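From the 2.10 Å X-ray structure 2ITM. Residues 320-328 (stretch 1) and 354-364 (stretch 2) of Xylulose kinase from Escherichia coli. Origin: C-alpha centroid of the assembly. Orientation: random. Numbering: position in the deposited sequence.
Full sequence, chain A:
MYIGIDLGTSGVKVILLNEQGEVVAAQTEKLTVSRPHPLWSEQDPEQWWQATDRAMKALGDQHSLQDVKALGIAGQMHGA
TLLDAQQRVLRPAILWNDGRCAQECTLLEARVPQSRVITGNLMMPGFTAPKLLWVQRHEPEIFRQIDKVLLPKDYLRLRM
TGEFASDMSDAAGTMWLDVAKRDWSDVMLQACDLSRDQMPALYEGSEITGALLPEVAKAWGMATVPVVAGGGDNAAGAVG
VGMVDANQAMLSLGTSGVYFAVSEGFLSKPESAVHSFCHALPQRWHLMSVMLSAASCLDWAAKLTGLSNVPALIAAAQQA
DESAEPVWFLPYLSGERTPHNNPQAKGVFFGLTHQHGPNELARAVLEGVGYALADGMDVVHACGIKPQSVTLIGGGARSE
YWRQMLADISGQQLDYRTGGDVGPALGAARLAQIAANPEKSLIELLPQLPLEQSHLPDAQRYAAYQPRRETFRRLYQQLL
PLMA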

# COMPACT_ATOMS: atom_id res chain seq x y z
N ALA A 320 0.15 -17.44 -12.77
CA ALA A 320 -0.86 -16.43 -12.53
C ALA A 320 -2.22 -16.83 -13.10
O ALA A 320 -2.33 -17.29 -14.23
CB ALA A 320 -0.42 -15.10 -13.05
N ASP A 321 -3.27 -16.63 -12.29
CA ASP A 321 -4.64 -16.95 -12.65
C ASP A 321 -5.17 -16.09 -13.79
O ASP A 321 -5.46 -14.92 -13.62
CB ASP A 321 -5.53 -16.83 -11.42
CG ASP A 321 -6.96 -17.23 -11.68
OD1 ASP A 321 -7.38 -17.19 -12.85
OD2 ASP A 321 -7.74 -17.60 -10.79
N GLU A 322 -5.30 -16.69 -14.96
CA GLU A 322 -5.70 -15.97 -16.15
C GLU A 322 -7.04 -15.26 -16.01
O GLU A 322 -7.30 -14.28 -16.69
CB GLU A 322 -5.74 -16.90 -17.34
CG GLU A 322 -4.39 -17.45 -17.75
CD GLU A 322 -3.51 -16.41 -18.44
OE1 GLU A 322 -3.21 -15.38 -17.83
OE2 GLU A 322 -3.13 -16.63 -19.60
N SER A 323 -7.90 -15.76 -15.13
CA SER A 323 -9.28 -15.30 -15.09
C SER A 323 -9.43 -14.17 -14.08
O SER A 323 -10.37 -13.39 -14.14
CB SER A 323 -10.21 -16.45 -14.72
OG SER A 323 -10.14 -16.72 -13.34
N ALA A 324 -8.49 -14.12 -13.15
CA ALA A 324 -8.32 -12.97 -12.27
C ALA A 324 -8.27 -11.68 -13.04
O ALA A 324 -7.58 -11.55 -14.04
CB ALA A 324 -7.08 -13.14 -11.45
N GLU A 325 -9.02 -10.70 -12.57
CA GLU A 325 -8.78 -9.33 -12.94
C GLU A 325 -7.37 -8.89 -12.59
O GLU A 325 -6.74 -9.42 -11.70
CB GLU A 325 -9.79 -8.41 -12.28
CG GLU A 325 -11.16 -8.44 -12.92
CD GLU A 325 -12.25 -8.12 -11.94
OE1 GLU A 325 -12.03 -8.30 -10.73
OE2 GLU A 325 -13.34 -7.69 -12.37
N PRO A 326 -6.88 -7.91 -13.33
CA PRO A 326 -5.49 -7.43 -13.19
C PRO A 326 -5.31 -6.73 -11.85
O PRO A 326 -6.17 -5.98 -11.44
CB PRO A 326 -5.35 -6.44 -14.34
CG PRO A 326 -6.39 -6.82 -15.29
CD PRO A 326 -7.54 -7.29 -14.49
N VAL A 327 -4.19 -7.02 -11.20
CA VAL A 327 -3.55 -6.11 -10.28
C VAL A 327 -2.67 -5.17 -11.06
O VAL A 327 -2.04 -5.58 -12.02
CB VAL A 327 -2.63 -6.87 -9.32
CG1 VAL A 327 -2.14 -5.97 -8.25
CG2 VAL A 327 -3.35 -8.03 -8.73
N TRP A 328 -2.63 -3.91 -10.65
CA TRP A 328 -1.76 -2.94 -11.27
C TRP A 328 -0.63 -2.51 -10.33
O TRP A 328 -0.88 -1.98 -9.26
CB TRP A 328 -2.56 -1.74 -11.78
CG TRP A 328 -3.65 -2.13 -12.70
CD1 TRP A 328 -4.91 -2.47 -12.37
CD2 TRP A 328 -3.58 -2.22 -14.12
NE1 TRP A 328 -5.64 -2.78 -13.49
CE2 TRP A 328 -4.83 -2.63 -14.58
CE3 TRP A 328 -2.57 -1.99 -15.06
CZ2 TRP A 328 -5.10 -2.83 -15.93
CZ3 TRP A 328 -2.84 -2.18 -16.39
CH2 TRP A 328 -4.10 -2.60 -16.81
N HIS A 354 -9.94 -10.41 -3.58
CA HIS A 354 -9.91 -11.78 -3.08
C HIS A 354 -9.19 -12.75 -4.01
O HIS A 354 -8.75 -13.82 -3.58
CB HIS A 354 -11.33 -12.27 -2.80
CG HIS A 354 -12.14 -12.51 -4.04
ND1 HIS A 354 -12.68 -11.48 -4.78
CD2 HIS A 354 -12.51 -13.65 -4.66
CE1 HIS A 354 -13.34 -11.98 -5.81
NE2 HIS A 354 -13.25 -13.29 -5.76
N GLN A 355 -9.09 -12.39 -5.28
CA GLN A 355 -8.66 -13.29 -6.32
C GLN A 355 -7.14 -13.42 -6.34
O GLN A 355 -6.59 -14.26 -7.03
CB GLN A 355 -9.12 -12.76 -7.67
CG GLN A 355 -10.59 -12.90 -7.92
CD GLN A 355 -10.90 -13.05 -9.39
OE1 GLN A 355 -11.22 -12.07 -10.06
NE2 GLN A 355 -10.79 -14.27 -9.90
N HIS A 356 -6.48 -12.55 -5.59
CA HIS A 356 -5.07 -12.29 -5.79
C HIS A 356 -4.22 -12.97 -4.72
O HIS A 356 -4.43 -12.79 -3.54
CB HIS A 356 -4.78 -10.79 -5.81
CG HIS A 356 -5.46 -10.05 -6.92
ND1 HIS A 356 -5.46 -10.49 -8.22
CD2 HIS A 356 -6.16 -8.89 -6.91
CE1 HIS A 356 -6.13 -9.65 -8.97
NE2 HIS A 356 -6.56 -8.67 -8.20
N GLY A 357 -3.24 -13.74 -5.17
CA GLY A 357 -2.11 -14.15 -4.34
C GLY A 357 -0.77 -13.81 -4.96
O GLY A 357 -0.70 -13.05 -5.90
N PRO A 358 0.29 -14.40 -4.42
CA PRO A 358 1.66 -14.03 -4.76
C PRO A 358 2.00 -14.22 -6.23
O PRO A 358 2.80 -13.48 -6.76
CB PRO A 358 2.48 -14.97 -3.91
CG PRO A 358 1.63 -15.29 -2.78
CD PRO A 358 0.25 -15.36 -3.31
N ASN A 359 1.38 -15.20 -6.86
CA ASN A 359 1.55 -15.42 -8.29
C ASN A 359 1.06 -14.21 -9.12
O ASN A 359 1.74 -13.74 -10.01
CB ASN A 359 0.77 -16.66 -8.72
CG ASN A 359 1.24 -17.93 -8.05
OD1 ASN A 359 2.39 -18.04 -7.64
ND2 ASN A 359 0.36 -18.90 -7.94
N GLU A 360 -0.13 -13.74 -8.78
CA GLU A 360 -0.72 -12.57 -9.39
C GLU A 360 0.14 -11.35 -9.13
O GLU A 360 0.47 -10.60 -10.04
CB GLU A 360 -2.12 -12.35 -8.83
CG GLU A 360 -3.15 -13.38 -9.27
CD GLU A 360 -2.85 -14.79 -8.80
OE1 GLU A 360 -2.92 -15.71 -9.62
OE2 GLU A 360 -2.55 -14.99 -7.63
N LEU A 361 0.52 -11.18 -7.87
CA LEU A 361 1.35 -10.06 -7.46
C LEU A 361 2.63 -10.03 -8.27
O LEU A 361 3.06 -8.99 -8.73
CB LEU A 361 1.66 -10.16 -5.98
CG LEU A 361 0.79 -9.24 -5.14
CD1 LEU A 361 -0.58 -9.15 -5.71
CD2 LEU A 361 0.76 -9.64 -3.67
N ALA A 362 3.23 -11.20 -8.45
CA ALA A 362 4.50 -11.30 -9.13
C ALA A 362 4.35 -10.97 -10.60
O ALA A 362 5.18 -10.28 -11.16
CB ALA A 362 5.07 -12.69 -8.96
N ARG A 363 3.29 -11.46 -11.21
CA ARG A 363 2.91 -11.00 -12.53
C ARG A 363 2.74 -9.49 -12.65
O ARG A 363 3.18 -8.91 -13.62
CB ARG A 363 1.66 -11.70 -12.99
CG ARG A 363 1.91 -12.64 -14.11
CD ARG A 363 1.61 -12.10 -15.46
NE ARG A 363 1.14 -13.20 -16.28
CZ ARG A 363 1.00 -13.16 -17.59
NH1 ARG A 363 1.30 -12.07 -18.27
NH2 ARG A 363 0.55 -14.22 -18.22
N ALA A 364 2.08 -8.90 -11.68
CA ALA A 364 1.83 -7.46 -11.68
C ALA A 364 3.12 -6.64 -11.72
O ALA A 364 3.25 -5.72 -12.50
CB ALA A 364 0.99 -7.07 -10.52
O HOH W 1 1.04 -4.50 -13.28

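The one direct hydrogen bond between the stretches runs from Asp321 N to Glu360 OE1, at 2.8 Å with an N-H...acceptor angle of 172°, close to linear. The other carboxylate oxygen is also engaged: Gly357 N donates to Glu360 OE2 at 2.8 Å and 152°, so a single side chain ties the N-cap residue of the helix to the start of the type I turn Asp321–Ala324. That turn is braced internally, since Asp321 OD1 accepts from Ser323 N at 2.7 Å and from Ser323 OG at 2.8 Å.

The Glu322–Arg363 salt bridge is much looser. Glu322 OE1 lies 4.0 Å from Arg363 NH2 and well out of the guanidinium plane, so no N-H points at it and the attraction is one of charge alone; Glu322 is also poorly ordered.

Packing centres on Val327, whose CA-to-CB bond points toward the helix stretch. Its CG2 sits 3.1 Å from the centroid of the His356 ring and 6° off the ring normal, a CH-pi contact over the face. Val327 CG2 also meets Leu361 CD1 at 4.2 Å, while Val327 CB packs against Ala364 CB at 3.8 Å. Near the turn, Ala320 CB rests 3.6 Å from Arg363 CG, adding an aliphatic contact beside the polar ones.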